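Local coordinates for surface glycoprotein (PDB 5KLH) that is of unknown function but, as the bilobed ectodomain of a trypanosome surface glycoprotein found in the insect stage, probably acts as a sensor, at residues P25-T30 and V40-L45; G31-V36 and V198-Y203; Q177-S182 and D207-L212. All blocks are in the same frame, centred on the assembly; numbering follows the deposited sequence.

Contact 1. Residues P25-T30 and V40-L45; sequences PLESWT and VRRQSL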
loop_
_atom_site.group_PDB
_atom_site.type_symbol
_atom_site.label_atom_id
_atom_site.label_comp_id
_atom_site.label_asym_id
_atom_site.label_seq_id
_atom_site.Cartn_x
_atom_site.Cartn_y
_atom_site.Cartn_z
ATOM N N PRO A 25 -5.324 -18.902 14.397
ATOM C CA PRO A 25 -4.615 -19.658 13.356
ATOM C C PRO A 25 -3.275 -19.027 12.975
ATOM O O PRO A 25 -2.357 -19.732 12.556
ATOM C CB PRO A 25 -5.584 -19.625 12.164
ATOM C CG PRO A 25 -6.910 -19.259 12.742
ATOM C CD PRO A 25 -6.630 -18.403 13.931
ATOM N N LEU A 26 -3.157 -17.716 13.132
ATOM C CA LEU A 26 -1.949 -17.021 12.693
ATOM C C LEU A 26 -0.730 -17.333 13.560
ATOM O O LEU A 26 0.410 -17.086 13.148
ATOM C CB LEU A 26 -2.195 -15.516 12.661
ATOM C CG LEU A 26 -3.498 -15.161 11.947
ATOM C CD1 LEU A 26 -3.691 -13.655 11.904
ATOM C CD2 LEU A 26 -3.509 -15.751 10.545
ATOM N N GLU A 27 -0.962 -17.896 14.749
ATOM C CA GLU A 27 0.137 -18.311 15.622
ATOM C C GLU A 27 0.963 -19.404 14.968
ATOM O O GLU A 27 2.150 -19.581 15.280
ATOM C CB GLU A 27 -0.393 -18.791 16.979
ATOM C CG GLU A 27 -1.251 -17.761 17.697
ATOM C CD GLU A 27 -0.723 -16.332 17.565
ATOM O OE1 GLU A 27 0.433 -16.066 17.968
ATOM O OE2 GLU A 27 -1.475 -15.466 17.054
ATOM N N SER A 28 0.340 -20.119 14.039
ATOM C CA SER A 28 1.017 -21.185 13.318
ATOM C C SER A 28 1.739 -20.698 12.066
ATOM O O SER A 28 2.224 -21.508 11.280
ATOM C CB SER A 28 0.013 -22.276 12.936
ATOM O OG SER A 28 -0.585 -22.834 14.095
ATOM N N TRP A 29 1.824 -19.382 11.877
ATOM C CA TRP A 29 2.419 -18.841 10.649
ATOM C C TRP A 29 3.951 -18.755 10.725
ATOM O O TRP A 29 4.573 -17.705 10.465
ATOM C CB TRP A 29 1.801 -17.472 10.324
ATOM C CG TRP A 29 0.523 -17.558 9.517
ATOM C CD1 TRP A 29 -0.258 -18.666 9.323
ATOM C CD2 TRP A 29 -0.111 -16.493 8.791
ATOM N NE1 TRP A 29 -1.329 -18.356 8.519
ATOM C CE2 TRP A 29 -1.260 -17.029 8.178
ATOM C CE3 TRP A 29 0.184 -15.133 8.600
ATOM C CZ2 TRP A 29 -2.121 -16.259 7.395
ATOM C CZ3 TRP A 29 -0.668 -14.372 7.810
ATOM C CH2 TRP A 29 -1.804 -14.938 7.219
ATOM N N THR A 30 4.556 -19.873 11.112
ATOM C CA THR A 30 6.003 -20.002 11.111
ATOM C C THR A 30 6.445 -20.453 9.729
ATOM O O THR A 30 5.618 -20.907 8.930
ATOM C CB THR A 30 6.464 -21.021 12.137
ATOM O OG1 THR A 30 5.671 -22.203 11.953
ATOM C CG2 THR A 30 6.271 -20.478 13.551
ATOM N N VAL A 40 6.308 -14.777 13.951
ATOM C CA VAL A 40 4.970 -14.241 14.143
ATOM C C VAL A 40 5.012 -13.106 15.154
ATOM O O VAL A 40 5.539 -13.266 16.259
ATOM C CB VAL A 40 3.990 -15.333 14.625
ATOM C CG1 VAL A 40 2.604 -14.738 14.910
ATOM C CG2 VAL A 40 3.893 -16.415 13.583
ATOM N N ARG A 41 4.444 -11.965 14.769
ATOM C CA ARG A 41 4.471 -10.758 15.575
ATOM C C ARG A 41 3.070 -10.348 15.956
ATOM O O ARG A 41 2.178 -10.295 15.109
ATOM C CB ARG A 41 5.129 -9.603 14.809
ATOM C CG ARG A 41 6.581 -9.802 14.439
ATOM C CD ARG A 41 7.486 -9.566 15.607
ATOM N NE ARG A 41 8.901 -9.722 15.273
ATOM C CZ ARG A 41 9.853 -9.802 16.198
ATOM N NH1 ARG A 41 9.516 -9.751 17.476
ATOM N NH2 ARG A 41 11.127 -9.942 15.858
ATOM N N ARG A 42 2.874 -10.032 17.228
ATOM C CA ARG A 42 1.599 -9.506 17.681
ATOM C C ARG A 42 1.763 -8.033 18.048
ATOM O O ARG A 42 2.490 -7.698 18.986
ATOM C CB ARG A 42 1.080 -10.330 18.862
ATOM C CG ARG A 42 0.780 -11.788 18.495
ATOM C CD ARG A 42 0.893 -12.746 19.685
ATOM N NE ARG A 42 2.221 -13.358 19.797
ATOM C CZ ARG A 42 3.076 -13.141 20.794
ATOM N NH1 ARG A 42 4.258 -13.744 20.800
ATOM N NH2 ARG A 42 2.756 -12.327 21.790
ATOM N N GLN A 43 1.109 -7.155 17.288
ATOM C CA GLN A 43 1.205 -5.717 17.508
ATOM C C GLN A 43 -0.148 -5.197 17.982
ATOM O O GLN A 43 -1.172 -5.897 17.901
ATOM C CB GLN A 43 1.647 -4.982 16.228
ATOM C CG GLN A 43 0.635 -5.074 15.047
ATOM C CD GLN A 43 1.093 -4.342 13.775
ATOM O OE1 GLN A 43 2.093 -3.616 13.798
ATOM N NE2 GLN A 43 0.353 -4.532 12.655
ATOM N N SER A 44 -0.151 -3.975 18.491
ATOM C CA SER A 44 -1.392 -3.337 18.897
ATOM C C SER A 44 -1.523 -2.027 18.172
ATOM O O SER A 44 -0.582 -1.230 18.140
ATOM C CB SER A 44 -1.430 -3.120 20.423
ATOM O OG SER A 44 -1.553 -4.359 21.098
ATOM N N LEU A 45 -2.685 -1.817 17.568
ATOM C CA LEU A 45 -3.008 -0.547 16.954
ATOM C C LEU A 45 -3.685 0.305 18.005
ATOM O O LEU A 45 -4.384 -0.215 18.866
ATOM C CB LEU A 45 -3.925 -0.747 15.749
ATOM C CG LEU A 45 -3.505 -1.859 14.797
ATOM C CD1 LEU A 45 -4.553 -2.032 13.721
ATOM C CD2 LEU A 45 -2.133 -1.558 14.181
#

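Contact 2. Residues G31-V36 and V198-Y203; sequences GTFSDV and VQVQLY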
loop_
_atom_site.group_PDB
_atom_site.type_symbol
_atom_site.label_atom_id
_atom_site.label_comp_id
_atom_site.label_asym_id
_atom_site.label_seq_id
_atom_site.Cartn_x
_atom_site.Cartn_y
_atom_site.Cartn_z
ATOM N N GLY A 31 7.743 -20.358 9.456
ATOM C CA GLY A 31 8.274 -20.746 8.163
ATOM C C GLY A 31 9.400 -19.820 7.744
ATOM O O GLY A 31 10.155 -19.328 8.588
ATOM N N THR A 32 9.516 -19.578 6.441
ATOM C CA THR A 32 10.588 -18.729 5.917
ATOM C C THR A 32 10.113 -17.783 4.827
ATOM O O THR A 32 9.138 -18.057 4.128
ATOM C CB THR A 32 11.762 -19.559 5.338
ATOM O OG1 THR A 32 11.251 -20.520 4.405
ATOM C CG2 THR A 32 12.533 -20.278 6.435
ATOM N N PHE A 33 10.828 -16.671 4.692
ATOM C CA PHE A 33 10.711 -15.780 3.549
ATOM C C PHE A 33 12.058 -15.828 2.841
ATOM O O PHE A 33 13.056 -15.393 3.405
ATOM C CB PHE A 33 10.377 -14.340 3.966
ATOM C CG PHE A 33 8.976 -14.150 4.498
ATOM C CD1 PHE A 33 7.906 -13.958 3.630
ATOM C CD2 PHE A 33 8.740 -14.112 5.863
ATOM C CE1 PHE A 33 6.611 -13.761 4.126
ATOM C CE2 PHE A 33 7.457 -13.914 6.358
ATOM C CZ PHE A 33 6.399 -13.730 5.499
ATOM N N SER A 34 12.082 -16.359 1.621
ATOM C CA SER A 34 13.325 -16.537 0.876
ATOM C C SER A 34 14.428 -17.099 1.785
ATOM O O SER A 34 15.529 -16.536 1.867
ATOM C CB SER A 34 13.767 -15.214 0.243
ATOM O OG SER A 34 12.811 -14.804 -0.724
ATOM N N ASP A 35 14.081 -18.190 2.473
ATOM C CA ASP A 35 14.968 -18.945 3.359
ATOM C C ASP A 35 15.364 -18.211 4.638
ATOM O O ASP A 35 16.153 -18.734 5.429
ATOM C CB ASP A 35 16.222 -19.368 2.604
ATOM C CG ASP A 35 15.899 -20.130 1.350
ATOM O OD1 ASP A 35 15.122 -21.104 1.439
ATOM O OD2 ASP A 35 16.392 -19.728 0.276
ATOM N N VAL A 36 14.808 -17.024 4.873
ATOM C CA VAL A 36 15.031 -16.375 6.166
ATOM C C VAL A 36 13.913 -16.745 7.140
ATOM O O VAL A 36 12.735 -16.674 6.794
ATOM C CB VAL A 36 15.114 -14.841 6.033
ATOM C CG1 VAL A 36 15.397 -14.204 7.398
ATOM C CG2 VAL A 36 16.200 -14.449 5.049
ATOM N N VAL A 198 15.132 -5.733 2.980
ATOM C CA VAL A 198 13.720 -5.394 2.948
ATOM C C VAL A 198 12.957 -6.180 4.003
ATOM O O VAL A 198 13.076 -7.402 4.053
ATOM C CB VAL A 198 13.101 -5.695 1.545
ATOM C CG1 VAL A 198 11.601 -5.557 1.584
ATOM C CG2 VAL A 198 13.707 -4.760 0.507
ATOM N N GLN A 199 12.194 -5.486 4.846
ATOM C CA GLN A 199 11.310 -6.161 5.791
ATOM C C GLN A 199 10.046 -6.636 5.091
ATOM O O GLN A 199 9.342 -5.835 4.479
ATOM C CB GLN A 199 10.936 -5.231 6.952
ATOM C CG GLN A 199 12.113 -4.829 7.832
ATOM C CD GLN A 199 11.694 -3.964 9.008
ATOM O OE1 GLN A 199 12.198 -2.854 9.187
ATOM N NE2 GLN A 199 10.777 -4.476 9.826
ATOM N N VAL A 200 9.757 -7.929 5.202
ATOM C CA VAL A 200 8.577 -8.514 4.585
ATOM C C VAL A 200 7.588 -8.865 5.681
ATOM O O VAL A 200 7.960 -9.534 6.652
ATOM C CB VAL A 200 8.916 -9.771 3.780
ATOM C CG1 VAL A 200 7.652 -10.313 3.118
ATOM C CG2 VAL A 200 9.980 -9.458 2.747
ATOM N N GLN A 201 6.352 -8.379 5.550
ATOM C CA GLN A 201 5.292 -8.687 6.504
ATOM C C GLN A 201 4.093 -9.319 5.811
ATOM O O GLN A 201 3.555 -8.764 4.841
ATOM C CB GLN A 201 4.848 -7.414 7.255
ATOM C CG GLN A 201 5.992 -6.725 8.002
ATOM C CD GLN A 201 5.566 -5.469 8.747
ATOM O OE1 GLN A 201 4.385 -5.133 8.804
ATOM N NE2 GLN A 201 6.539 -4.769 9.330
ATOM N N LEU A 202 3.661 -10.473 6.313
ATOM C CA LEU A 202 2.497 -11.153 5.743
ATOM C C LEU A 202 1.322 -11.068 6.716
ATOM O O LEU A 202 1.414 -11.530 7.859
ATOM C CB LEU A 202 2.827 -12.618 5.404
ATOM C CG LEU A 202 1.667 -13.487 4.914
ATOM C CD1 LEU A 202 1.238 -13.078 3.514
ATOM C CD2 LEU A 202 2.009 -14.973 4.959
ATOM N N TYR A 203 0.244 -10.427 6.264
ATOM C CA TYR A 203 -1.010 -10.295 7.008
ATOM C C TYR A 203 -2.067 -11.238 6.487
ATOM O O TYR A 203 -2.003 -11.696 5.327
ATOM C CB TYR A 203 -1.559 -8.866 6.904
ATOM C CG TYR A 203 -0.741 -7.856 7.653
ATOM C CD1 TYR A 203 0.392 -7.308 7.086
ATOM C CD2 TYR A 203 -1.102 -7.457 8.939
ATOM C CE1 TYR A 203 1.167 -6.379 7.790
ATOM C CE2 TYR A 203 -0.345 -6.539 9.642
ATOM C CZ TYR A 203 0.791 -6.007 9.061
ATOM O OH TYR A 203 1.563 -5.088 9.754
#

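Contact 3. Residues Q177-S182 and D207-L212; sequences QSALYS and DPFIAL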
loop_
_atom_site.group_PDB
_atom_site.type_symbol
_atom_site.label_atom_id
_atom_site.label_comp_id
_atom_site.label_asym_id
_atom_site.label_seq_id
_atom_site.Cartn_x
_atom_site.Cartn_y
_atom_site.Cartn_z
ATOM N N GLN A 177 -3.180 -6.696 -2.832
ATOM C CA GLN A 177 -1.814 -6.937 -3.280
ATOM C C GLN A 177 -0.841 -6.276 -2.311
ATOM O O GLN A 177 0.368 -6.427 -2.431
ATOM C CB GLN A 177 -1.597 -6.419 -4.705
ATOM C CG GLN A 177 -2.246 -7.280 -5.815
ATOM C CD GLN A 177 -3.492 -6.642 -6.410
ATOM O OE1 GLN A 177 -4.039 -5.691 -5.858
ATOM N NE2 GLN A 177 -3.940 -7.158 -7.549
ATOM N N SER A 178 -1.391 -5.502 -1.379
ATOM C CA SER A 178 -0.640 -4.972 -0.248
ATOM C C SER A 178 -1.578 -4.821 0.936
ATOM O O SER A 178 -2.800 -4.714 0.750
ATOM C CB SER A 178 0.007 -3.621 -0.599
ATOM O OG SER A 178 0.622 -3.041 0.553
ATOM N N ALA A 179 -1.015 -4.813 2.144
ATOM C CA ALA A 179 -1.813 -4.505 3.329
ATOM C C ALA A 179 -2.026 -3.014 3.484
ATOM O O ALA A 179 -2.909 -2.594 4.232
ATOM C CB ALA A 179 -1.157 -5.067 4.594
ATOM N N LEU A 180 -1.205 -2.202 2.806
ATOM C CA LEU A 180 -1.339 -0.748 2.893
ATOM C C LEU A 180 -2.315 -0.176 1.864
ATOM O O LEU A 180 -2.287 -0.560 0.708
ATOM C CB LEU A 180 0.015 -0.062 2.698
ATOM C CG LEU A 180 1.112 -0.139 3.746
ATOM C CD1 LEU A 180 2.266 0.721 3.262
ATOM C CD2 LEU A 180 0.595 0.391 5.069
ATOM N N TYR A 181 -3.165 0.755 2.285
ATOM C CA TYR A 181 -4.002 1.509 1.357
ATOM C C TYR A 181 -3.100 2.152 0.302
ATOM O O TYR A 181 -2.059 2.691 0.666
ATOM C CB TYR A 181 -4.772 2.575 2.128
ATOM C CG TYR A 181 -5.847 3.298 1.366
ATOM C CD1 TYR A 181 -7.129 2.797 1.323
ATOM C CD2 TYR A 181 -5.590 4.504 0.743
ATOM C CE1 TYR A 181 -8.133 3.468 0.660
ATOM C CE2 TYR A 181 -6.590 5.189 0.080
ATOM C CZ TYR A 181 -7.857 4.655 0.036
ATOM O OH TYR A 181 -8.866 5.319 -0.622
ATOM N N SER A 182 -3.469 2.125 -0.982
ATOM C CA SER A 182 -4.751 1.611 -1.480
ATOM C C SER A 182 -4.717 0.166 -1.986
ATOM O O SER A 182 -5.502 -0.197 -2.869
ATOM C CB SER A 182 -5.257 2.528 -2.600
ATOM O OG SER A 182 -4.200 2.844 -3.499
ATOM N N ASP A 207 -7.216 -8.935 8.944
ATOM C CA ASP A 207 -6.498 -8.236 10.021
ATOM C C ASP A 207 -7.020 -6.828 10.239
ATOM O O ASP A 207 -7.328 -6.126 9.286
ATOM C CB ASP A 207 -5.002 -8.168 9.732
ATOM C CG ASP A 207 -4.204 -7.866 10.971
ATOM O OD1 ASP A 207 -3.829 -8.839 11.649
ATOM O OD2 ASP A 207 -3.947 -6.664 11.252
ATOM N N PRO A 208 -7.100 -6.390 11.504
ATOM C CA PRO A 208 -7.564 -5.023 11.748
ATOM C C PRO A 208 -6.645 -3.959 11.141
ATOM O O PRO A 208 -7.086 -2.839 10.886
ATOM C CB PRO A 208 -7.567 -4.939 13.278
ATOM C CG PRO A 208 -7.892 -6.344 13.708
ATOM C CD PRO A 208 -7.066 -7.189 12.744
ATOM N N PHE A 209 -5.375 -4.291 10.926
ATOM C CA PHE A 209 -4.477 -3.344 10.262
ATOM C C PHE A 209 -5.015 -3.009 8.861
ATOM O O PHE A 209 -5.036 -1.840 8.451
ATOM C CB PHE A 209 -3.053 -3.923 10.177
ATOM C CG PHE A 209 -2.052 -3.019 9.488
ATOM C CD1 PHE A 209 -1.853 -3.099 8.123
ATOM C CD2 PHE A 209 -1.284 -2.130 10.218
ATOM C CE1 PHE A 209 -0.938 -2.283 7.485
ATOM C CE2 PHE A 209 -0.360 -1.313 9.588
ATOM C CZ PHE A 209 -0.187 -1.394 8.217
ATOM N N ILE A 210 -5.441 -4.035 8.134
ATOM C CA ILE A 210 -5.960 -3.837 6.782
ATOM C C ILE A 210 -7.328 -3.150 6.850
ATOM O O ILE A 210 -7.586 -2.201 6.108
ATOM C CB ILE A 210 -6.040 -5.165 6.022
ATOM C CG1 ILE A 210 -4.625 -5.647 5.686
ATOM C CG2 ILE A 210 -6.899 -5.017 4.773
ATOM C CD1 ILE A 210 -4.564 -7.044 5.085
ATOM N N ALA A 211 -8.186 -3.599 7.767
ATOM C CA ALA A 211 -9.483 -2.942 7.967
ATOM C C ALA A 211 -9.348 -1.452 8.291
ATOM O O ALA A 211 -10.091 -0.625 7.748
ATOM C CB ALA A 211 -10.267 -3.649 9.053
ATOM N N LEU A 212 -8.403 -1.098 9.163
ATOM C CA LEU A 212 -8.167 0.296 9.495
ATOM C C LEU A 212 -7.674 1.077 8.277
ATOM O O LEU A 212 -8.149 2.189 8.023
ATOM C CB LEU A 212 -7.170 0.403 10.654
ATOM C CG LEU A 212 -6.976 1.776 11.281
ATOM C CD1 LEU A 212 -8.302 2.260 11.882
ATOM C CD2 LEU A 212 -5.890 1.722 12.344
#

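Contact 1. Residues P25-T30 and V40-L45
The loop that leads from helix 12-20 to strand 31-33 bends into an inverse gamma turn centred on W29, and V40 of strand 36-47 plugs into the bend. The touching is done by the two methyls of the valine against backbone oxygens as much as against side chains. V40 CG2 lies 3.4 Å from W29 O and 3.6 Å from L26 O, while the W29 CB to V40 CG2 distance is 4.0 Å. With CG1 anti to the backbone N (chi1 176°), the second methyl is brought near the loop as well, V40 CG1 standing 3.7 Å from L26 O. These oxygens have polar work of their own: L26 O accepts W29 N at 3.0 Å, and W29 O is hydrogen-bonded to T58 OG1, so the valine packs on carbonyls that are already held. The indole itself leads away from the strand, with L26 CD2 lying 3.4 Å above the plane of the W29 ring and toward its rim. On the exposed flank, E27 curls back through its bent chain until E27 OE1 is 3.7 Å from R42 NE, a long salt bridge. Carboxylate and guanidinium planes stand 64° apart, and R42 has two conformers, so this pair is probably a loose electrostatic attraction and its exact geometry is doubtful. Strand 51-63 runs beside strand 36-47 and backs the contact, its V56 touching both L26 and V40. The W29 indole meets Y170 edge-to-face and reaches S204 of strand 197-204, while N80, just past strand 72-79, is bonded to S28 O and to the T30 backbone, fastening the loop's far end.

Contact 2. Residues G31-V36 and V198-Y203
F33 N donates to V36 O and V36 N to F33 O, both at 2.8 Å, so the backbone that carries the F33 ring toward V200 and L202 is fixed from both directions. The ring reaches them with CG beside the backbone N (chi1 -70°), and two different parts of it are used. V200 sits over one face, off-centre: V200 CG1 is 4.1 Å from the centroid of the F33 ring and 29° from the ring normal, a CH-pi contact, with 3.7 Å between V200 CG1 and F33 CD1. L202 instead comes to the rim in the plane of the ring, where L202 CB approaches F33 CZ to 3.7 Å. F33 is also the first residue of a type I' turn that closes the beta hairpin between strands 31-33 and 36-47. S34, inside the turn, is bonded through OG to V74 O and K76 N. The aromatic side chain spans from strand 31-33 to strand 197-204, which is not its neighbour in the sheet: strand 197-204 pairs antiparallel with strand 51-63 and parallel with strand 145-164. A60, V77 and I79 also touch the F33 side chain, and L160 packs on V200 and L202. On the opposite face of strand 197-204, Q201 and Y203 brace each other: Y203 OH donates to Q201 OE1 at 3.0 Å, tilted 21° from the amide's carbonyl plane, and receives a weak bond from Q43 NE2.

Contact 3. Residues Q177-S182 and D207-L212
A179 O is buried against helix 208-215 with no hydrogen-bond partner anywhere in the model; carbons of F209 and I210 are its neighbours across the contact. The oxygen comes obliquely to the F209 ring, with 3.8 Å between A179 O and F209 CE1, and A179 O is also 3.8 Å from I210 CG1. The methyl of the same alanine faces the helix directly, with 3.7 Å between A179 CB and I210 CG1, and L180 completes the contact by sending its tip back toward the helix: L180 CD2 meets the edge of the phenyl ring at F209 CZ, 3.7 Å away. F209 CG, anti to the backbone N (chi1 179°), swings the ring out to where alanine and leucine both reach it. Each side carries its own polar brace. In 177-182 an ST turn forms as L180 N donates to S178 OG at 3.0 Å, with an N-H...O angle of 160°, and that hydroxyl is also bonded to S187 O. In the helix D207 is the N-cap, its OD2 accepting F209 N at 2.8 Å on the anti side, 24° out of the carboxylate plane. D207 has further bonds to S55 OG and the V56 backbone, tying the helix start to strand 51-63, while F209 stacks on Y203 of strand 197-204 and Y159 of strand 145-164 touches S178, A179 and L180. No hydrogen bond joins 177-182 to 207-212; farther along the helix E213 OE1 takes Y181 N. The burial of a bare carbonyl is probably paid for by the alanine, leucine, isoleucine and phenylalanine contacts around it.

Contact 2 is fully buried, whereas contacts 1 and 3 are only partly so, and the lone charged pair belongs to the exposed flank of contact 1. No hydrogen bond crosses any of the three: contact 1 sets methyls against carbonyls, contact 2 is aromatic and aliphatic, contact 3 adds a buried carbonyl without a partner to aliphatic and aromatic packing. They share elements nonetheless. The segments of contacts 1 and 2 alternate along the chain, and strands 31-33 and 36-47 are sheet neighbours. Y203 of contact 2 connects the other two, since beyond its polar and ring partners it touches A179 and I210 of contact 3, while L45 of contact 1 packs on the helix of contact 3.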